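Local coordinates for protein transcriptional regulator, ROK family (Vibrio cholerae O1 biovar eltor, PDB 1Z05) that probably binds DNA as a zinc-containing transcriptional regulator of the ROK family, related to E. coli Mlc, and is linked to carbohydrate metabolism, at residues L106-L111 against R168-A173; W221-K226 against A410-Q415; L120-H125 against T135-H140. All blocks are in the same frame, centred on the assembly; numbering follows the deposited sequence. Where two conformers were deposited one is given.

Contact 1. Residues L106-L111 against R168-A173; sequences LGWQFL and RVTSIA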
# COMPACT_ATOMS: atom_id res chain seq x y z
N LEU A 106 31.00 14.53 1.47
CA LEU A 106 32.26 14.29 2.17
C LEU A 106 32.30 15.05 3.49
O LEU A 106 32.15 16.28 3.52
CB LEU A 106 33.46 14.66 1.27
CG LEU A 106 34.81 14.03 1.62
CD1 LEU A 106 34.77 12.50 1.50
CD2 LEU A 106 35.92 14.60 0.74
N GLY A 107 32.48 14.31 4.58
CA GLY A 107 32.45 14.85 5.92
C GLY A 107 31.19 14.48 6.68
O GLY A 107 31.19 14.47 7.92
N TRP A 108 30.13 14.18 5.94
CA TRP A 108 28.86 13.79 6.55
C TRP A 108 28.76 12.29 6.68
O TRP A 108 29.13 11.55 5.76
CB TRP A 108 27.68 14.26 5.70
CG TRP A 108 27.56 15.73 5.53
CD1 TRP A 108 27.77 16.44 4.39
CD2 TRP A 108 27.13 16.67 6.52
NE1 TRP A 108 27.52 17.76 4.60
CE2 TRP A 108 27.13 17.94 5.90
CE3 TRP A 108 26.76 16.57 7.86
CZ2 TRP A 108 26.77 19.11 6.58
CZ3 TRP A 108 26.41 17.74 8.55
CH2 TRP A 108 26.42 18.99 7.91
N GLN A 109 28.22 11.84 7.80
CA GLN A 109 28.15 10.44 8.13
C GLN A 109 26.83 10.12 8.83
O GLN A 109 26.08 11.02 9.20
CB GLN A 109 29.32 10.06 9.04
CG GLN A 109 30.71 10.35 8.46
CD GLN A 109 31.80 10.17 9.47
OE1 GLN A 109 31.57 10.33 10.66
NE2 GLN A 109 33.01 9.84 9.01
N PHE A 110 26.56 8.83 9.00
CA PHE A 110 25.47 8.37 9.85
C PHE A 110 25.84 7.00 10.42
O PHE A 110 26.70 6.31 9.87
CB PHE A 110 24.13 8.32 9.07
CG PHE A 110 24.12 7.36 7.90
CD1 PHE A 110 23.77 6.03 8.08
CD2 PHE A 110 24.43 7.80 6.61
CE1 PHE A 110 23.74 5.13 7.01
CE2 PHE A 110 24.39 6.92 5.53
CZ PHE A 110 24.05 5.58 5.72
N LEU A 111 25.20 6.63 11.52
CA LEU A 111 25.30 5.29 12.07
C LEU A 111 24.13 4.45 11.58
O LEU A 111 22.99 4.93 11.51
CB LEU A 111 25.25 5.31 13.60
CG LEU A 111 26.42 5.84 14.43
CD1 LEU A 111 26.16 5.44 15.89
CD2 LEU A 111 27.74 5.27 13.95
N ARG A 168 30.96 14.39 10.96
CA ARG A 168 29.64 14.98 11.15
C ARG A 168 28.57 13.90 11.06
O ARG A 168 28.06 13.60 9.98
CB ARG A 168 29.40 16.08 10.12
CG ARG A 168 30.53 17.11 10.00
CD ARG A 168 30.24 18.17 8.94
NE ARG A 168 30.29 17.65 7.58
CZ ARG A 168 30.60 18.38 6.50
NH1 ARG A 168 30.61 17.81 5.31
NH2 ARG A 168 30.90 19.67 6.62
N VAL A 169 28.24 13.30 12.20
CA VAL A 169 27.24 12.23 12.26
C VAL A 169 25.85 12.86 12.32
O VAL A 169 25.54 13.60 13.24
CB VAL A 169 27.46 11.32 13.49
CG1 VAL A 169 26.54 10.08 13.42
CG2 VAL A 169 28.93 10.90 13.58
N THR A 170 25.02 12.57 11.32
CA THR A 170 23.76 13.30 11.16
C THR A 170 22.57 12.60 11.80
O THR A 170 21.56 13.23 12.09
CB THR A 170 23.42 13.45 9.68
OG1 THR A 170 23.30 12.14 9.11
CG2 THR A 170 24.52 14.21 8.95
N SER A 171 22.69 11.29 11.98
CA SER A 171 21.53 10.45 12.29
C SER A 171 21.94 9.02 12.61
O SER A 171 23.09 8.63 12.37
CB SER A 171 20.57 10.43 11.08
OG SER A 171 21.27 10.03 9.92
N ILE A 172 20.99 8.26 13.14
CA ILE A 172 21.16 6.85 13.44
C ILE A 172 19.98 6.08 12.86
O ILE A 172 18.82 6.46 13.07
CB ILE A 172 21.27 6.60 14.97
CG1 ILE A 172 22.58 7.20 15.52
CG2 ILE A 172 21.19 5.10 15.30
CD1 ILE A 172 22.66 7.31 17.04
N ALA A 173 20.27 5.03 12.11
CA ALA A 173 19.26 4.10 11.65
C ALA A 173 19.45 2.76 12.36
O ALA A 173 20.58 2.33 12.60
CB ALA A 173 19.34 3.94 10.12
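Arg-168 lays its guanidinium flat over one face of the Trp-108 indole. The planes are 23° apart. CZ of Arg-168 sits 3.7 Å from the centroid of the five-membered ring of Trp-108, a cation-pi contact. CD of Arg-168 lies over the six-membered ring, 3.9 Å from its centroid, a CH-pi contact. The arginine chain bends at chi3 (-70°), which turns the guanidinium back over the indole. NE1 of Trp-108 gives its hydrogen bond to the carbonyl O of His-81. CG2 of Thr-170 lies 3.4 Å from CE3 of Trp-108.

Leu-111 works on the other face of the sheet. Its CB meets CG1 of Ile-172 at 3.8 Å, and the two side chains run alongside each other. Leu-111 packs on Phe-158 and Phe-159 of helix 144-161.

Strands 108-116 and 168-176 pair in parallel. N of Gln-109 donates a hydrogen bond to O of Arg-168 (2.8 Å), and N of Ala-173 to O of Leu-111 (2.8 Å). Between Gln-109 and Leu-111 the register slips by one residue, a beta bulge. Strands 119-126 and 131-138 and helix 144-161 intervene in the chain. The 3-2-1-4-5 sheet order is consistent with the ASKHA (actin-like ATPase) fold of the ROK family.

Contact 2. Residues W221-K226 against A410-Q415; sequences WALAEK and AALIKQ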
# COMPACT_ATOMS: atom_id res chain seq x y z
N TRP A 221 15.07 -3.53 4.07
CA TRP A 221 15.84 -4.21 3.05
C TRP A 221 15.21 -4.04 1.66
O TRP A 221 15.91 -3.78 0.68
CB TRP A 221 16.00 -5.68 3.45
CG TRP A 221 16.77 -6.57 2.54
CD1 TRP A 221 17.60 -6.20 1.50
CD2 TRP A 221 16.82 -7.99 2.61
NE1 TRP A 221 18.12 -7.32 0.90
CE2 TRP A 221 17.67 -8.43 1.57
CE3 TRP A 221 16.22 -8.95 3.44
CZ2 TRP A 221 17.94 -9.80 1.34
CZ3 TRP A 221 16.49 -10.30 3.22
CH2 TRP A 221 17.34 -10.71 2.18
N ALA A 222 13.88 -4.15 1.56
CA ALA A 222 13.22 -3.90 0.27
C ALA A 222 13.52 -2.48 -0.24
O ALA A 222 13.74 -2.28 -1.43
CB ALA A 222 11.72 -4.12 0.38
N LEU A 223 13.53 -1.51 0.68
CA LEU A 223 13.94 -0.13 0.34
C LEU A 223 15.38 0.00 -0.12
O LEU A 223 15.66 0.74 -1.06
CB LEU A 223 13.66 0.82 1.52
CG LEU A 223 13.87 2.33 1.30
CD1 LEU A 223 12.93 2.88 0.23
CD2 LEU A 223 13.71 3.11 2.60
N ALA A 224 16.31 -0.70 0.55
CA ALA A 224 17.70 -0.75 0.10
C ALA A 224 17.85 -1.34 -1.29
O ALA A 224 18.69 -0.90 -2.07
CB ALA A 224 18.58 -1.52 1.10
N GLU A 225 17.04 -2.34 -1.61
CA GLU A 225 17.08 -2.90 -2.96
C GLU A 225 16.59 -1.88 -4.00
O GLU A 225 17.14 -1.78 -5.08
CB GLU A 225 16.30 -4.22 -3.02
CG GLU A 225 16.90 -5.38 -2.19
CD GLU A 225 18.30 -5.85 -2.65
OE1 GLU A 225 18.65 -5.76 -3.86
OE2 GLU A 225 19.06 -6.32 -1.78
N LYS A 226 15.56 -1.11 -3.65
CA LYS A 226 15.05 -0.03 -4.50
C LYS A 226 16.02 1.17 -4.65
O LYS A 226 16.14 1.75 -5.74
CB LYS A 226 13.68 0.42 -3.97
CG LYS A 226 13.07 1.68 -4.63
CD LYS A 226 12.87 1.51 -6.13
CE LYS A 226 12.46 2.83 -6.79
NZ LYS A 226 12.69 2.76 -8.26
N ALA A 410 20.88 2.26 5.97
CA ALA A 410 21.37 3.26 5.01
C ALA A 410 20.24 3.78 4.11
O ALA A 410 20.17 4.98 3.84
CB ALA A 410 22.53 2.69 4.19
N ALA A 411 19.37 2.87 3.68
CA ALA A 411 18.20 3.20 2.86
C ALA A 411 17.23 4.14 3.57
O ALA A 411 16.68 5.05 2.95
CB ALA A 411 17.50 1.93 2.43
N LEU A 412 17.01 3.90 4.86
CA LEU A 412 16.14 4.76 5.67
C LEU A 412 16.67 6.20 5.70
O LEU A 412 15.89 7.15 5.64
CB LEU A 412 16.07 4.25 7.12
CG LEU A 412 15.43 2.89 7.41
CD1 LEU A 412 15.43 2.62 8.90
CD2 LEU A 412 14.00 2.84 6.86
N ILE A 413 17.98 6.33 5.82
CA ILE A 413 18.66 7.64 5.87
C ILE A 413 18.58 8.32 4.50
O ILE A 413 18.22 9.50 4.41
CB ILE A 413 20.14 7.51 6.34
CG1 ILE A 413 20.22 6.96 7.79
CG2 ILE A 413 20.92 8.84 6.23
CD1 ILE A 413 19.26 7.61 8.77
N LYS A 414 18.91 7.59 3.44
CA LYS A 414 18.79 8.16 2.10
C LYS A 414 17.36 8.66 1.83
O LYS A 414 17.19 9.78 1.36
CB LYS A 414 19.29 7.18 1.02
CG LYS A 414 18.97 7.62 -0.40
CD LYS A 414 20.17 7.49 -1.32
CE LYS A 414 20.93 8.81 -1.38
NZ LYS A 414 22.31 8.68 -1.93
N GLN A 415 16.35 7.85 2.16
CA GLN A 415 14.96 8.25 1.93
C GLN A 415 14.52 9.43 2.81
O GLN A 415 13.70 10.24 2.39
CB GLN A 415 14.00 7.06 2.06
CG GLN A 415 12.58 7.30 1.52
CD GLN A 415 12.55 7.80 0.07
OE1 GLN A 415 11.97 8.84 -0.23
NE2 GLN A 415 13.19 7.05 -0.83
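Leu-223 reaches Ala-411 because its CG stands anti to the backbone N (chi1 -173°) and chi2 is 62°. These torsions carry CD2 along the neighbouring helix. CG of Leu-223 rests 3.8 Å from CB of Ala-411. CD2 of Leu-223 goes further and lies 3.6 Å from the carbonyl O of Ala-411. The same methyl meets CB of Gln-415 at 4.0 Å, one helical turn later. It also brushes CD2 of Leu-412 at 4.3 Å.

CB of Ala-411 points toward helix 217-228 and comes 3.4 Å from the backbone N of Ala-224. CB of Ala-224 is 3.9 Å from CB of Ala-411. The small side chains let the backbones come close. The CA atoms of Ala-224 and Ala-411 are 4.8 Å apart, and the helix axes approach to 8.6 Å at a crossing angle of 64°. The contact is apolar and buried.

Trp-221 and Glu-225 point away from this interface. NE1 of Trp-221 gives a hydrogen bond to OE2 of Glu-225 within the helix, on the anti side of the carboxylate. Glu-225 also takes backbone N-H groups of His-230, Arg-400 and Phe-401, so several donors grip this buried carboxylate.

Leu-227, one turn beyond Leu-223, extends the interface by touching Ala-411, Lys-414 and Gln-415. Helix 407-418 is sandwiched between helix 217-228 and the mixed sheet that holds strands 168-176 and 212-216. Its Leu-412 packs on Thr-175 of strand 168-176 and on Phe-213 and Ala-215 of strand 212-216, while Ile-413 lies on Ser-171, Ala-173 and Phe-213.

Contact 3. Residues L120-H125 against T135-H140; sequences LTIALH and TKIDIH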
# COMPACT_ATOMS: atom_id res chain seq x y z
N LEU A 120 24.46 -7.27 18.16
CA LEU A 120 24.24 -5.90 17.72
C LEU A 120 25.35 -5.51 16.76
O LEU A 120 26.53 -5.65 17.09
CB LEU A 120 24.21 -4.94 18.92
CG LEU A 120 24.22 -3.43 18.60
CD1 LEU A 120 22.93 -3.00 17.90
CD2 LEU A 120 24.47 -2.60 19.86
N THR A 121 24.97 -5.04 15.58
CA THR A 121 25.93 -4.52 14.61
C THR A 121 25.85 -3.00 14.57
O THR A 121 24.76 -2.43 14.45
CB THR A 121 25.75 -5.14 13.21
OG1 THR A 121 26.01 -6.54 13.28
CG2 THR A 121 26.72 -4.50 12.20
N ILE A 122 27.00 -2.34 14.70
CA ILE A 122 27.05 -0.89 14.57
C ILE A 122 28.01 -0.59 13.43
O ILE A 122 29.15 -1.06 13.44
CB ILE A 122 27.49 -0.18 15.89
CG1 ILE A 122 26.54 -0.54 17.04
CG2 ILE A 122 27.52 1.34 15.68
CD1 ILE A 122 27.01 -0.10 18.44
N ALA A 123 27.54 0.15 12.44
CA ALA A 123 28.39 0.53 11.32
C ALA A 123 28.35 2.03 11.15
O ALA A 123 27.30 2.66 11.33
CB ALA A 123 27.94 -0.17 10.04
N LEU A 124 29.49 2.61 10.82
CA LEU A 124 29.56 4.01 10.44
C LEU A 124 29.57 4.07 8.91
O LEU A 124 30.38 3.40 8.27
CB LEU A 124 30.82 4.67 11.03
CG LEU A 124 31.14 6.12 10.65
CD1 LEU A 124 30.16 7.10 11.28
CD2 LEU A 124 32.57 6.45 11.05
N HIS A 125 28.65 4.87 8.35
CA HIS A 125 28.54 5.04 6.90
C HIS A 125 28.82 6.49 6.51
O HIS A 125 28.56 7.40 7.31
CB HIS A 125 27.10 4.78 6.44
CG HIS A 125 26.68 3.34 6.41
ND1 HIS A 125 26.55 2.58 7.55
CD2 HIS A 125 26.28 2.55 5.39
CE1 HIS A 125 26.13 1.37 7.23
NE2 HIS A 125 25.97 1.32 5.92
N THR A 135 31.20 -3.09 13.29
CA THR A 135 31.53 -3.99 14.37
C THR A 135 30.29 -4.78 14.75
O THR A 135 29.18 -4.23 14.77
CB THR A 135 32.06 -3.24 15.62
OG1 THR A 135 31.13 -2.21 15.99
CG2 THR A 135 33.41 -2.62 15.32
N LYS A 136 30.50 -6.06 15.04
CA LYS A 136 29.45 -6.93 15.50
C LYS A 136 29.75 -7.29 16.95
O LYS A 136 30.85 -7.74 17.28
CB LYS A 136 29.37 -8.18 14.62
CG LYS A 136 28.18 -9.09 14.89
CD LYS A 136 28.18 -10.26 13.93
CE LYS A 136 27.07 -11.24 14.26
NZ LYS A 136 27.15 -12.49 13.43
N ILE A 137 28.76 -7.07 17.81
CA ILE A 137 28.90 -7.25 19.26
C ILE A 137 27.90 -8.30 19.71
O ILE A 137 26.69 -8.15 19.49
CB ILE A 137 28.60 -5.91 20.00
CG1 ILE A 137 29.53 -4.79 19.50
CG2 ILE A 137 28.73 -6.07 21.52
CD1 ILE A 137 28.81 -3.47 19.21
N ASP A 138 28.39 -9.37 20.34
CA ASP A 138 27.51 -10.39 20.89
C ASP A 138 26.76 -9.89 22.12
O ASP A 138 27.34 -9.24 23.00
CB ASP A 138 28.28 -11.68 21.19
CG ASP A 138 28.52 -12.53 19.93
OD1 ASP A 138 27.74 -12.40 18.95
OD2 ASP A 138 29.48 -13.33 19.93
N ILE A 139 25.46 -10.18 22.16
CA ILE A 139 24.53 -9.65 23.15
C ILE A 139 23.85 -10.83 23.81
O ILE A 139 23.16 -11.60 23.14
CB ILE A 139 23.46 -8.72 22.46
CG1 ILE A 139 24.12 -7.54 21.73
CG2 ILE A 139 22.41 -8.23 23.45
CD1 ILE A 139 25.07 -6.70 22.59
N HIS A 140 24.03 -10.98 25.12
CA HIS A 140 23.42 -12.10 25.84
C HIS A 140 22.26 -11.67 26.74
O HIS A 140 21.71 -12.47 27.48
CB HIS A 140 24.50 -12.90 26.58
CG HIS A 140 25.65 -13.31 25.71
ND1 HIS A 140 26.90 -12.75 25.82
CD2 HIS A 140 25.72 -14.20 24.69
CE1 HIS A 140 27.70 -13.29 24.92
NE2 HIS A 140 27.01 -14.17 24.22
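Leu-120 and Ile-137 face each other across a hydrogen-bonded antiparallel pair. N of Leu-120 donates a hydrogen bond to O of Ile-137 at 2.7 Å, and N of Ile-137 returns one of equal length to O of Leu-120. CB of Ile-137 lies 3.6 Å from O of Leu-120. Its CG1, anti to the carbonyl carbon (chi1 -57°), is 3.9 Å from the same O of Leu-120. At the tip, CD1 of Ile-137 is 3.8 Å from O of Leu-120 and meets CD1 of Ile-122 at 3.9 Å, the side chains crossing at a slant. It also loosely touches CD2 of Leu-120. Ile-139, past the strand end, adds to this patch by setting its CG1 3.8 Å from CB of Leu-120.

Helix 144-161 covers this face: Ile-122 packs on Phe-158, and Ile-137 on Arg-150 and Glu-154. The next hydrogen-bonded pair is Ile-122 with Thr-135, whose hydroxyl OG1 adds a weak bond to O of Ile-122. On the opposite face, OG1 of Thr-121 lies 3.7 Å from CG of the extended Lys-136. Lys-136 also makes a cation-pi contact with Tyr-119. Strands 119-126 and 131-138 form a beta hairpin, with 131-138 outermost in the sheet within the chain.

Contacts 1 and 3 belong to one mixed sheet, where strands 108-116 and 119-126 are neighbours. Phe-110 and His-125 join them by a probable backbone hydrogen bond and by stacked rings. Contact 1 is a parallel pairing inside the sheet, while contact 3 is an antiparallel hairpin at its margin. Both are partly buried and rest on backbone hydrogen bonds, but contact 1 adds a cation-pi stack. Contact 2 is the buried one, its centre about 6 Å from the centre of the chain, and joins two helices by apolar packing. Its helix 407-418 lies against the sheet, where it meets residues of contact 1, such as Phe-110 against Ala-410.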